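Local atomic coordinates of peptidase (Yersinia bercovieri, PDB entry 5NYW), a protein that is of unknown function but, as an ancestral beta-subunit of the proteasome family, is probably an N-terminal nucleophile (Ntn) hydrolase that works as a multimer. Residues Phe36-Glu41 / Asn73-Ala78; Arg42-Gln47 / Ala78-Ala83; Gln63-Cys66 / Glu70-Asn73; Glu82-Leu87 / Arg126-Tyr131; Ala139-Pro144 / Leu162-Pro167. All coordinates share one frame; numbering follows the deposited sequence.

How the contacts relate
Contacts 2 and 4 are buried and apolar. Both set helix 80-98 on the five-stranded sheet, and they share Glu82 and Ala83. Contact 1 is partly buried and lies beside contact 2, because strands 33-38 and 42-50 are neighbours in that sheet. Arg42 ties the two together by donating to Leu74 O. Contact 3 is farther out, on the same loop as contact 1, and shares Asn73 with it. Its chemistry is polar, with a weak hydrogen bond from a side-chain amide and a sulfate. Contact 5 stands apart, joining two loops through a stacked amide and a water. It touches contact 4 by one backbone bond, Leu127 to Ala139. Contacts 2, 4 and 5 also reach a second subunit.

Contact 1: Phe36-Glu41 / Asn73-Ala78; sequences FQQPGE and NLMNVA
Asn73 OD1 is gripped by two backbone N-H groups, and one belongs to Met75, the residue that reaches across to Gln38. Met75 N donates to Asn73 OD1 over 2.7 Å and meets a lone pair in the carbonyl plane. The second bond, from Asn76 N, is weak. The Met75 bond closes an Asx turn. In return Asn73 N donates to Asn76 OD1 at 2.8 Å, so the two asparagines brace residues 73-76 from both ends. Asn76 ND2 goes to Gln71 O.

From this turn two side chains extend to the strand. Leu74 sends CD1 over the centre of the Phe36 ring, 4.0 Å from the centroid and almost on the ring normal, a CH-pi contact. Strand 33-38 is an edge strand of the five-stranded sheet within this chain. The loop between helices 52-65 and 80-98 therefore folds over the border of one sheet of the Ntn-hydrolase sandwich. Leu74 also packs on Ala83 and Leu86 of the second helix.

Met75 is bent at chi2 and chi3, which carries its methyl to the strand. Only this methyl reaches it. Met75 CE lies 3.1 Å from Gln38 OE1, against the extended glutamine chain, which Met75 crosses at a slant. The same Met75 CE is 3.5 Å from Gln38 CB. It also touches Gln37 O. The amide of Gln37 itself turns elsewhere, to Thr205.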
# COMPACT_ATOMS: atom_id res chain seq x y z
N PHE L 36 22.34 38.42 -1.64
CA PHE L 36 23.40 37.58 -1.09
C PHE L 36 24.72 37.91 -1.78
O PHE L 36 24.92 37.59 -2.96
CB PHE L 36 23.06 36.09 -1.21
CG PHE L 36 21.82 35.70 -0.47
CD1 PHE L 36 20.57 35.92 -1.02
CD2 PHE L 36 21.90 35.17 0.80
CE1 PHE L 36 19.42 35.58 -0.33
CE2 PHE L 36 20.76 34.83 1.51
CZ PHE L 36 19.51 35.04 0.94
N GLN L 37 25.59 38.59 -1.03
CA GLN L 37 26.77 39.18 -1.63
C GLN L 37 28.10 38.83 -0.93
O GLN L 37 28.22 38.94 0.28
CB GLN L 37 26.64 40.70 -1.67
CG GLN L 37 27.88 41.32 -2.28
CD GLN L 37 27.85 42.80 -2.35
OE1 GLN L 37 27.08 43.46 -1.64
NE2 GLN L 37 28.66 43.36 -3.24
N GLN L 38 29.08 38.43 -1.73
CA GLN L 38 30.46 38.34 -1.26
C GLN L 38 31.31 39.14 -2.23
O GLN L 38 31.58 38.68 -3.34
CB GLN L 38 30.96 36.91 -1.18
CG GLN L 38 32.31 36.79 -0.49
CD GLN L 38 32.57 35.39 0.03
OE1 GLN L 38 31.68 34.54 0.03
NE2 GLN L 38 33.80 35.14 0.49
N PRO L 39 31.73 40.35 -1.82
CA PRO L 39 32.42 41.33 -2.68
C PRO L 39 33.61 40.75 -3.46
O PRO L 39 34.51 40.12 -2.90
CB PRO L 39 32.87 42.41 -1.69
CG PRO L 39 32.76 41.81 -0.33
CD PRO L 39 31.61 40.84 -0.43
N GLY L 40 33.57 40.98 -4.77
CA GLY L 40 34.59 40.51 -5.69
C GLY L 40 34.40 39.09 -6.17
O GLY L 40 35.16 38.61 -7.02
N GLU L 41 33.39 38.41 -5.65
CA GLU L 41 33.21 37.00 -5.97
C GLU L 41 31.81 36.55 -6.38
O GLU L 41 31.66 35.73 -7.28
CB GLU L 41 33.65 36.16 -4.77
CG GLU L 41 33.79 34.68 -5.09
CD GLU L 41 32.52 33.90 -4.80
OE1 GLU L 41 31.79 34.31 -3.87
OE2 GLU L 41 32.26 32.89 -5.48
N ASN L 73 25.38 25.85 1.26
CA ASN L 73 24.60 27.08 1.34
C ASN L 73 24.88 27.97 0.15
O ASN L 73 25.75 27.67 -0.66
CB ASN L 73 24.88 27.84 2.65
CG ASN L 73 26.33 28.29 2.77
OD1 ASN L 73 26.88 28.92 1.87
ND2 ASN L 73 26.95 27.97 3.90
N LEU L 74 24.18 29.10 0.07
CA LEU L 74 24.27 29.98 -1.10
C LEU L 74 25.65 30.63 -1.24
O LEU L 74 25.95 31.21 -2.28
CB LEU L 74 23.18 31.05 -1.03
CG LEU L 74 21.76 30.57 -1.35
CD1 LEU L 74 20.72 31.68 -1.21
CD2 LEU L 74 21.71 30.03 -2.77
N MET L 75 26.49 30.52 -0.22
CA MET L 75 27.82 31.11 -0.29
C MET L 75 28.88 30.13 -0.80
O MET L 75 29.96 30.56 -1.23
CB MET L 75 28.22 31.65 1.08
CG MET L 75 27.26 32.74 1.50
SD MET L 75 27.15 34.10 0.32
CE MET L 75 28.68 34.96 0.66
N ASN L 76 28.59 28.84 -0.72
CA ASN L 76 29.53 27.83 -1.19
C ASN L 76 29.05 26.96 -2.38
O ASN L 76 29.73 26.01 -2.75
CB ASN L 76 29.96 26.92 -0.03
CG ASN L 76 28.80 26.18 0.61
OD1 ASN L 76 27.84 25.78 -0.06
ND2 ASN L 76 28.88 26.00 1.93
N VAL L 77 27.88 27.25 -2.96
CA VAL L 77 27.49 26.55 -4.19
C VAL L 77 28.41 27.06 -5.30
O VAL L 77 28.77 28.25 -5.34
CB VAL L 77 25.99 26.77 -4.60
CG1 VAL L 77 25.05 26.07 -3.63
CG2 VAL L 77 25.64 28.25 -4.70
N ALA L 78 28.84 26.16 -6.18
CA ALA L 78 29.82 26.49 -7.21
C ALA L 78 29.22 27.27 -8.39
O ALA L 78 29.92 28.07 -9.01
CB ALA L 78 30.50 25.22 -7.72

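Contact 2: Arg42-Gln47 / Ala78-Ala83; sequences RTLVVQ and ASMYEA
Leu44 overlaps the thioether of Met80 with its branch point and one methyl. Leu44 CG lies 3.9 Å from Met80 SD, and Leu44 CD1 is 4.0 Å from Met80 CE. The two side chains run past each other in opposite directions. Met80 has CG anti to its backbone N (chi1 -160°), and then bends at chi2 and chi3. This brings the sulfur and methyl round toward the strand, although its CB leaves the backbone along the flank of the helix. The other methyl of Leu44 goes to the next turn: Leu44 CD2 touches Ala83 CB at 4.0 Å. Leu44 thus fits between two residues of the helix, three positions apart. Ala83 puts only a methyl group between the helix and Leu44.

The contact has no hydrogen bond across it. Polar bonds gather at the start of the helix and the loop before it. Arg42 gives NH1 to Leu74 O and Val77 O, carbonyls of the loop that leads into the helix. Ser79 is the N-cap, with a weak bond from Glu82 N to Ser79 OG. Glu82 OE1 takes Ala78 N at 2.8 Å, from above the carboxylate plane, which ties the incoming chain to the first turn.

Around the core Met80 also packs on Ile120 and Phe128. Helix 80-98 thereby lies on the inner strands of a beta-sheet, as expected for a helical layer of the alpha-beta-beta-alpha sandwich of proteasome-type Ntn hydrolases.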
# COMPACT_ATOMS: atom_id res chain seq x y z
N ARG L 42 30.79 37.09 -5.71
CA ARG L 42 29.44 36.62 -5.95
C ARG L 42 28.35 37.60 -5.58
O ARG L 42 28.47 38.31 -4.59
CB ARG L 42 29.30 35.31 -5.18
CG ARG L 42 27.96 34.80 -4.75
CD ARG L 42 28.20 33.69 -3.69
NE ARG L 42 29.30 32.83 -4.14
CZ ARG L 42 29.23 31.52 -4.32
NH1 ARG L 42 28.12 30.85 -4.03
NH2 ARG L 42 30.28 30.86 -4.77
N THR L 43 27.30 37.64 -6.40
CA THR L 43 26.10 38.44 -6.13
C THR L 43 24.82 37.71 -6.55
O THR L 43 24.59 37.46 -7.73
CB THR L 43 26.17 39.81 -6.82
OG1 THR L 43 27.27 40.55 -6.29
CG2 THR L 43 24.89 40.61 -6.56
N LEU L 44 24.01 37.34 -5.58
CA LEU L 44 22.77 36.62 -5.83
C LEU L 44 21.56 37.40 -5.32
O LEU L 44 21.57 37.90 -4.18
CB LEU L 44 22.81 35.24 -5.19
CG LEU L 44 23.46 34.09 -5.95
CD1 LEU L 44 24.92 34.34 -6.27
CD2 LEU L 44 23.30 32.82 -5.13
N VAL L 45 20.53 37.51 -6.16
CA VAL L 45 19.29 38.21 -5.84
C VAL L 45 18.10 37.26 -5.82
O VAL L 45 17.89 36.49 -6.76
CB VAL L 45 18.99 39.34 -6.86
CG1 VAL L 45 17.66 40.02 -6.55
CG2 VAL L 45 20.11 40.35 -6.87
N VAL L 46 17.33 37.33 -4.74
CA VAL L 46 16.12 36.52 -4.62
C VAL L 46 14.88 37.41 -4.50
O VAL L 46 14.82 38.28 -3.63
CB VAL L 46 16.18 35.60 -3.39
CG1 VAL L 46 14.88 34.83 -3.25
CG2 VAL L 46 17.37 34.64 -3.49
N GLN L 47 13.89 37.19 -5.36
CA GLN L 47 12.66 37.98 -5.27
C GLN L 47 11.46 37.13 -4.86
O GLN L 47 11.30 36.00 -5.34
CB GLN L 47 12.39 38.67 -6.60
CG GLN L 47 13.35 39.81 -6.91
CD GLN L 47 13.26 40.24 -8.36
OE1 GLN L 47 13.59 39.47 -9.27
NE2 GLN L 47 12.81 41.47 -8.59
N ALA L 78 28.84 26.16 -6.18
CA ALA L 78 29.82 26.49 -7.21
C ALA L 78 29.22 27.27 -8.39
O ALA L 78 29.92 28.07 -9.01
CB ALA L 78 30.50 25.22 -7.72
N SER L 79 27.95 27.04 -8.69
CA SER L 79 27.27 27.72 -9.81
C SER L 79 25.85 28.17 -9.45
O SER L 79 25.28 27.75 -8.44
CB SER L 79 27.22 26.80 -11.03
OG SER L 79 26.38 25.68 -10.80
N MET L 80 25.29 29.03 -10.28
CA MET L 80 23.94 29.51 -10.11
C MET L 80 22.94 28.36 -10.23
O MET L 80 21.88 28.37 -9.60
CB MET L 80 23.63 30.58 -11.15
CG MET L 80 22.46 31.50 -10.83
SD MET L 80 22.85 32.49 -9.40
CE MET L 80 24.32 33.26 -10.03
N TYR L 81 23.30 27.35 -11.02
CA TYR L 81 22.45 26.18 -11.19
C TYR L 81 22.29 25.44 -9.86
O TYR L 81 21.19 24.97 -9.54
CB TYR L 81 23.03 25.23 -12.25
CG TYR L 81 22.13 24.04 -12.46
CD1 TYR L 81 22.28 22.89 -11.70
CD2 TYR L 81 21.09 24.09 -13.40
CE1 TYR L 81 21.44 21.81 -11.85
CE2 TYR L 81 20.24 23.00 -13.58
CZ TYR L 81 20.43 21.86 -12.79
OH TYR L 81 19.61 20.76 -12.92
N GLU L 82 23.38 25.34 -9.10
CA GLU L 82 23.37 24.69 -7.79
C GLU L 82 22.62 25.55 -6.79
O GLU L 82 21.91 25.05 -5.93
CB GLU L 82 24.79 24.45 -7.28
CG GLU L 82 25.63 23.53 -8.16
CD GLU L 82 27.00 23.26 -7.56
OE1 GLU L 82 27.29 23.81 -6.47
OE2 GLU L 82 27.79 22.51 -8.18
N ALA L 83 22.74 26.86 -6.95
CA ALA L 83 22.00 27.78 -6.12
C ALA L 83 20.49 27.55 -6.34
O ALA L 83 19.72 27.55 -5.39
CB ALA L 83 22.38 29.20 -6.44

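Contact 3: Gln63-Cys66 / Glu70-Asn73. With SO4 (sulfate ion), chain B.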
# COMPACT_ATOMS: atom_id res chain seq x y z
N GLN L 63 19.57 32.49 4.75
CA GLN L 63 20.44 33.47 5.40
C GLN L 63 21.16 32.85 6.59
O GLN L 63 22.35 33.08 6.80
CB GLN L 63 19.61 34.65 5.88
CG GLN L 63 19.11 35.55 4.77
CD GLN L 63 18.10 36.56 5.28
OE1 GLN L 63 17.46 36.34 6.30
NE2 GLN L 63 17.92 37.65 4.54
N ARG L 64 20.43 32.05 7.36
CA ARG L 64 20.99 31.40 8.54
C ARG L 64 22.04 30.35 8.16
O ARG L 64 23.09 30.25 8.79
CB ARG L 64 19.87 30.75 9.37
CG ARG L 64 19.74 31.24 10.81
CD ARG L 64 20.94 30.81 11.64
NE ARG L 64 21.53 29.56 11.15
CZ ARG L 64 22.67 29.03 11.60
NH1 ARG L 64 23.12 27.90 11.07
NH2 ARG L 64 23.35 29.62 12.56
N ARG L 65 21.76 29.59 7.11
CA ARG L 65 22.65 28.53 6.69
C ARG L 65 23.92 29.03 5.99
O ARG L 65 24.90 28.30 5.87
CB ARG L 65 21.88 27.57 5.79
CG ARG L 65 20.90 26.72 6.57
CD ARG L 65 19.89 26.01 5.69
NE ARG L 65 18.91 25.29 6.50
CZ ARG L 65 17.81 24.73 6.02
NH1 ARG L 65 17.53 24.78 4.72
NH2 ARG L 65 16.98 24.11 6.84
N CYS L 66 23.91 30.28 5.54
CA CYS L 66 25.10 30.91 4.98
C CYS L 66 26.20 31.14 6.02
O CYS L 66 27.36 31.37 5.68
CB CYS L 66 24.73 32.23 4.30
SG CYS L 66 24.14 32.05 2.61
N GLU L 70 29.77 24.28 7.21
CA GLU L 70 29.83 22.84 7.20
C GLU L 70 28.62 22.28 6.51
O GLU L 70 28.41 21.06 6.46
CB GLU L 70 29.96 22.29 8.62
CG GLU L 70 31.28 22.67 9.27
CD GLU L 70 32.48 22.30 8.40
OE1 GLU L 70 32.43 21.26 7.71
OE2 GLU L 70 33.47 23.06 8.41
N GLN L 71 27.82 23.19 5.98
CA GLN L 71 26.60 22.86 5.29
C GLN L 71 26.58 23.50 3.90
O GLN L 71 27.11 24.59 3.71
CB GLN L 71 25.43 23.38 6.13
CG GLN L 71 24.08 23.00 5.67
CD GLN L 71 23.05 23.52 6.63
OE1 GLN L 71 23.38 23.97 7.73
NE2 GLN L 71 21.79 23.43 6.25
N THR L 72 25.95 22.85 2.94
CA THR L 72 25.84 23.46 1.63
C THR L 72 24.91 24.70 1.73
O THR L 72 23.79 24.60 2.23
CB THR L 72 25.36 22.45 0.57
OG1 THR L 72 25.02 23.13 -0.64
CG2 THR L 72 24.17 21.63 1.08
N ASN L 73 25.38 25.85 1.26
CA ASN L 73 24.60 27.08 1.34
C ASN L 73 24.88 27.97 0.15
O ASN L 73 25.75 27.67 -0.66
CB ASN L 73 24.88 27.84 2.65
CG ASN L 73 26.33 28.29 2.77
OD1 ASN L 73 26.88 28.92 1.87
ND2 ASN L 73 26.95 27.97 3.90
S SO4 B . 20.08 24.15 10.02
O1 SO4 B . 19.97 23.08 9.02
O2 SO4 B . 21.31 24.92 9.77
O3 SO4 B . 18.93 25.06 9.95
O4 SO4 B . 20.14 23.52 11.34
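Arg65, Asn73 and Gln71 carry most of the buried surface here. Arg65 stretches out from the last turns of helix 52-65 with its chain extended from CG to NE. Gln71 is extended too and comes across it at a slant. The end of the Gln71 side chain lies against the aliphatic part of Arg65: Gln71 CD is 3.9 Å from Arg65 CG and 4.1 Å from Arg65 CD. The amide and guanidinium planes are 47° apart, so they do not stack.

Asn73 works on the backbone. Its amide nitrogen ND2 donates weakly to Arg65 O at 2.9 Å, while its OD1 is taken by Met75 N. With chi1 at 62°, Asn73 CG sits between the backbone N and the carbonyl carbon. From there the amide also lies against Cys66, with Asn73 CG 3.6 Å from Cys66 CA. ND2 has a further weak bond to Asp68 O, in the turn that joins the two segments. The chain thus doubles back tightly after the helix.

A sulfate ion, probably from the crystallisation liquor, lies beside Arg65. Its O3 meets the guanidinium at the edge, near its plane. Arg65 NE donates weakly to sulfate O3 at 3.5 Å, and Arg64 NH1 is 3.7 Å from sulfate O2. The firmer partner of Arg65 is Glu93, a salt bridge at NH2. Arg65 thus faces two anionic groups. Its charge is probably balanced mainly by Glu93, and the long, weak bond suggests that the sulfate is held loosely.

Contact 4: Glu82-Leu87 / Arg126-Tyr131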
# COMPACT_ATOMS: atom_id res chain seq x y z
N GLU L 82 23.38 25.34 -9.10
CA GLU L 82 23.37 24.69 -7.79
C GLU L 82 22.62 25.55 -6.79
O GLU L 82 21.91 25.05 -5.93
CB GLU L 82 24.79 24.45 -7.28
CG GLU L 82 25.63 23.53 -8.16
CD GLU L 82 27.00 23.26 -7.56
OE1 GLU L 82 27.29 23.81 -6.47
OE2 GLU L 82 27.79 22.51 -8.18
N ALA L 83 22.74 26.86 -6.95
CA ALA L 83 22.00 27.78 -6.12
C ALA L 83 20.49 27.55 -6.34
O ALA L 83 19.72 27.55 -5.39
CB ALA L 83 22.38 29.20 -6.44
N ALA L 84 20.10 27.35 -7.59
CA ALA L 84 18.69 27.07 -7.93
C ALA L 84 18.18 25.76 -7.35
O ALA L 84 17.05 25.72 -6.85
CB ALA L 84 18.50 27.07 -9.46
N THR L 85 18.97 24.68 -7.43
CA THR L 85 18.54 23.42 -6.82
C THR L 85 18.39 23.63 -5.31
O THR L 85 17.50 23.06 -4.68
CB THR L 85 19.49 22.22 -7.09
OG1 THR L 85 20.76 22.42 -6.46
CG2 THR L 85 19.66 21.99 -8.57
N LEU L 86 19.28 24.44 -4.73
CA LEU L 86 19.25 24.72 -3.31
C LEU L 86 17.97 25.45 -2.89
O LEU L 86 17.35 25.12 -1.88
CB LEU L 86 20.48 25.54 -2.91
CG LEU L 86 20.58 25.86 -1.42
CD1 LEU L 86 20.72 24.56 -0.63
CD2 LEU L 86 21.72 26.81 -1.10
N LEU L 87 17.57 26.44 -3.67
CA LEU L 87 16.32 27.14 -3.41
C LEU L 87 15.12 26.18 -3.52
O LEU L 87 14.20 26.23 -2.71
CB LEU L 87 16.15 28.31 -4.38
CG LEU L 87 16.42 29.65 -3.72
CD1 LEU L 87 17.89 29.74 -3.35
CD2 LEU L 87 16.06 30.75 -4.67
N ARG L 126 23.20 34.50 -14.77
CA ARG L 126 22.15 33.49 -14.84
C ARG L 126 20.92 33.95 -14.06
O ARG L 126 21.04 34.63 -13.04
CB ARG L 126 22.66 32.14 -14.33
CG ARG L 126 23.85 31.64 -15.10
CD ARG L 126 24.30 30.24 -14.71
NE ARG L 126 23.45 29.20 -15.28
CZ ARG L 126 23.72 27.91 -15.19
NH1 ARG L 126 24.83 27.50 -14.58
NH2 ARG L 126 22.90 27.01 -15.74
N LEU L 127 19.75 33.60 -14.58
CA LEU L 127 18.47 34.00 -13.99
C LEU L 127 17.49 32.82 -13.99
O LEU L 127 17.31 32.20 -15.03
CB LEU L 127 17.87 35.18 -14.76
CG LEU L 127 16.43 35.59 -14.41
CD1 LEU L 127 16.34 36.06 -12.98
CD2 LEU L 127 15.90 36.65 -15.39
N PHE L 128 16.88 32.52 -12.85
CA PHE L 128 15.94 31.39 -12.72
C PHE L 128 14.58 31.79 -12.17
O PHE L 128 14.45 32.77 -11.42
CB PHE L 128 16.47 30.26 -11.80
CG PHE L 128 17.72 29.56 -12.30
CD1 PHE L 128 18.97 30.19 -12.23
CD2 PHE L 128 17.64 28.32 -12.90
CE1 PHE L 128 20.11 29.55 -12.70
CE2 PHE L 128 18.76 27.70 -13.39
CZ PHE L 128 20.00 28.31 -13.29
N HIS L 129 13.56 31.03 -12.57
CA HIS L 129 12.25 31.10 -11.94
C HIS L 129 11.99 29.80 -11.20
O HIS L 129 11.85 28.76 -11.84
CB HIS L 129 11.16 31.39 -13.01
CG HIS L 129 9.75 31.33 -12.49
ND1 HIS L 129 8.66 31.63 -13.28
CD2 HIS L 129 9.24 30.96 -11.29
CE1 HIS L 129 7.55 31.48 -12.59
NE2 HIS L 129 7.87 31.07 -11.37
N ILE L 130 11.89 29.85 -9.87
CA ILE L 130 11.61 28.66 -9.04
C ILE L 130 10.11 28.55 -8.76
O ILE L 130 9.49 29.49 -8.27
CB ILE L 130 12.38 28.68 -7.67
CG1 ILE L 130 13.90 28.74 -7.86
CG2 ILE L 130 12.08 27.42 -6.85
CD1 ILE L 130 14.47 30.12 -7.95
N TYR L 131 9.54 27.37 -9.04
CA TYR L 131 8.12 27.10 -8.89
C TYR L 131 7.80 26.53 -7.51
O TYR L 131 8.73 26.14 -6.79
CB TYR L 131 7.67 26.08 -9.95
CG TYR L 131 7.77 26.50 -11.40
CD1 TYR L 131 6.89 27.43 -11.94
CD2 TYR L 131 8.73 25.94 -12.23
CE1 TYR L 131 6.98 27.80 -13.26
CE2 TYR L 131 8.82 26.29 -13.54
CZ TYR L 131 7.95 27.22 -14.06
OH TYR L 131 8.04 27.56 -15.38
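Ala84 and Phe128 meet where helix 80-98 rests on the five-stranded sheet, a helix-on-sheet layer of the Ntn-hydrolase sandwich. The segments run almost parallel: the axes of helix 82-87 and strand 126-130 come within 9.4 Å at an angle of 16°. Ala84, Leu87, Phe128 and Ile130 make the contact between them. All four are buried, and no hydrogen bond crosses between the segments.

Phe128 has CG anti to its carbonyl carbon (chi1 -64°), which carries the ring toward the helix, and chi2 near 74° turns a face to Ala84. Ala84 CB sits over this face, 3.9 Å from the centroid and shifted toward the rim, as a CH-pi contact. Its nearest ring atom is Phe128 CD2, at 3.8 Å. Phe136 from strand 136-138 meets the same ring at a steep angle, and Met80 also packs on it.

Two residues on, Ile130 takes up the next turn of the helix. Its CG1 branch is anti to the carbonyl carbon, while CG2 is anti to the backbone N. That choice sends the longer branch, CG1 and CD1, toward the helix. Leu87 is less regular, with chi1 away from a staggered value. Leu87 and Ile130 cross nearly perpendicular to each other. Ile130 also packs on Val91 one turn farther along, and on Leu116 of the neighbouring strand. At the base of the pair Leu87 CB is 4.2 Å from Ile130 CG1, and at its end the methyls Leu87 CD2 and Ile130 CD1 meet at 3.7 Å.

Contact 5: Ala139-Pro144 / Leu162-Pro167; sequences ATQDTP and LSYDTP
Two torsions bring Gln141 and Tyr164 face to face. Tyr164 has CG anti to its backbone N, with chi1 at -176°, which swings the ring out toward the other loop. Gln141 has CG beside its backbone N, with chi1 at -63°, and then runs out extended. Its chain passes over one face of the ring. Gln141 CG lies 3.4 Å from the Tyr164 centroid, nearly on the normal, which makes a CH-pi contact. The amide follows over the outer half of the ring, 25° from parallel, with Gln141 CD 3.5 Å from Tyr164 CE2. Pro144 comes to the ring edge instead, its CB 4.4 Å from Tyr164 CD1.

A water joins the two backbones beside the stack. It donates to Gln141 O at 2.9 Å and accepts from Tyr164 N at 2.8 Å. Each loop is also shaped by a threonine. Thr140 OG1 accepts from Thr143 N in an ST motif, with a weaker bond from Asp142 N. Ser163 to Thr166 form a type I beta turn, and Thr166 OG1 takes Ser163 N at 3.0 Å.

The first loop links strands 136-138 and 145-149, and the second links helices 155-161 and 168-185. The first loop also meets a second subunit: Asp142 forms a salt bridge with Arg210 of that subunit, and Thr143 OG1 bonds to Ser28 OG and Thr29 O of that second subunit. The two loops of one chain are thus held by a CH-pi contact, a stacked amide, a proline at the ring edge and one water, without a clear direct hydrogen bond, while ionic and hydroxyl groups serve the subunit interface.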
# COMPACT_ATOMS: atom_id res chain seq x y z
N ALA L 139 16.18 31.57 -17.71
CA ALA L 139 15.99 32.54 -18.76
C ALA L 139 17.06 32.33 -19.84
O ALA L 139 18.20 31.97 -19.54
CB ALA L 139 16.06 33.95 -18.21
N THR L 140 16.66 32.53 -21.08
CA THR L 140 17.56 32.41 -22.21
C THR L 140 17.54 33.74 -22.96
O THR L 140 16.99 34.73 -22.48
CB THR L 140 17.14 31.29 -23.17
OG1 THR L 140 15.94 31.66 -23.86
CG2 THR L 140 16.92 29.98 -22.40
N GLN L 141 18.19 33.78 -24.12
CA GLN L 141 18.18 34.97 -24.96
C GLN L 141 16.82 35.15 -25.66
O GLN L 141 16.45 36.26 -26.05
CB GLN L 141 19.33 34.88 -25.96
CG GLN L 141 20.68 34.88 -25.25
CD GLN L 141 21.87 34.87 -26.19
OE1 GLN L 141 21.73 34.89 -27.41
NE2 GLN L 141 23.07 34.82 -25.61
N ASP L 142 16.10 34.04 -25.83
CA ASP L 142 14.76 34.01 -26.44
C ASP L 142 13.67 34.46 -25.45
O ASP L 142 12.68 35.07 -25.84
CB ASP L 142 14.43 32.60 -26.96
CG ASP L 142 15.23 32.22 -28.18
OD1 ASP L 142 15.33 33.07 -29.09
OD2 ASP L 142 15.78 31.10 -28.23
N THR L 143 13.86 34.12 -24.18
CA THR L 143 13.01 34.59 -23.09
C THR L 143 13.91 35.21 -22.00
O THR L 143 14.33 34.54 -21.06
CB THR L 143 12.16 33.43 -22.50
OG1 THR L 143 11.35 32.84 -23.53
CG2 THR L 143 11.28 33.91 -21.36
N PRO L 144 14.23 36.51 -22.15
CA PRO L 144 15.24 37.10 -21.27
C PRO L 144 14.71 37.72 -19.98
O PRO L 144 15.47 38.39 -19.30
CB PRO L 144 15.89 38.16 -22.17
CG PRO L 144 14.80 38.59 -23.09
CD PRO L 144 13.90 37.38 -23.29
N LEU L 162 11.68 45.29 -24.69
CA LEU L 162 12.83 44.57 -24.13
C LEU L 162 13.25 43.42 -25.05
O LEU L 162 12.41 42.69 -25.57
CB LEU L 162 12.54 44.02 -22.72
CG LEU L 162 13.77 43.46 -21.96
CD1 LEU L 162 14.63 44.56 -21.35
CD2 LEU L 162 13.41 42.43 -20.89
N SER L 163 14.56 43.32 -25.27
CA SER L 163 15.19 42.19 -25.94
C SER L 163 16.52 41.95 -25.24
O SER L 163 16.96 42.79 -24.45
CB SER L 163 15.38 42.45 -27.44
OG SER L 163 16.21 43.58 -27.66
N TYR L 164 17.16 40.82 -25.53
CA TYR L 164 18.42 40.45 -24.85
C TYR L 164 19.49 41.54 -24.95
O TYR L 164 20.35 41.66 -24.07
CB TYR L 164 18.94 39.13 -25.44
CG TYR L 164 20.18 38.55 -24.78
CD1 TYR L 164 20.12 38.01 -23.50
CD2 TYR L 164 21.41 38.53 -25.46
CE1 TYR L 164 21.26 37.46 -22.91
CE2 TYR L 164 22.55 37.99 -24.86
CZ TYR L 164 22.47 37.45 -23.58
OH TYR L 164 23.58 36.91 -22.98
N ASP L 165 19.44 42.33 -26.02
CA ASP L 165 20.47 43.33 -26.28
C ASP L 165 20.14 44.74 -25.78
O ASP L 165 20.93 45.65 -25.98
CB ASP L 165 20.76 43.38 -27.78
CG ASP L 165 21.47 42.14 -28.27
OD1 ASP L 165 22.48 41.73 -27.64
OD2 ASP L 165 21.02 41.57 -29.28
N THR L 166 19.00 44.91 -25.13
CA THR L 166 18.64 46.19 -24.54
C THR L 166 19.68 46.55 -23.49
O THR L 166 19.97 45.75 -22.60
CB THR L 166 17.23 46.15 -23.86
OG1 THR L 166 16.22 45.83 -24.82
CG2 THR L 166 16.88 47.48 -23.20
N PRO L 167 20.24 47.75 -23.58
CA PRO L 167 21.19 48.23 -22.56
C PRO L 167 20.53 48.32 -21.17
O PRO L 167 19.31 48.49 -21.10
CB PRO L 167 21.60 49.61 -23.08
CG PRO L 167 20.63 49.96 -24.14
CD PRO L 167 20.14 48.67 -24.72
O HOH W 1 15.47 38.96 -26.70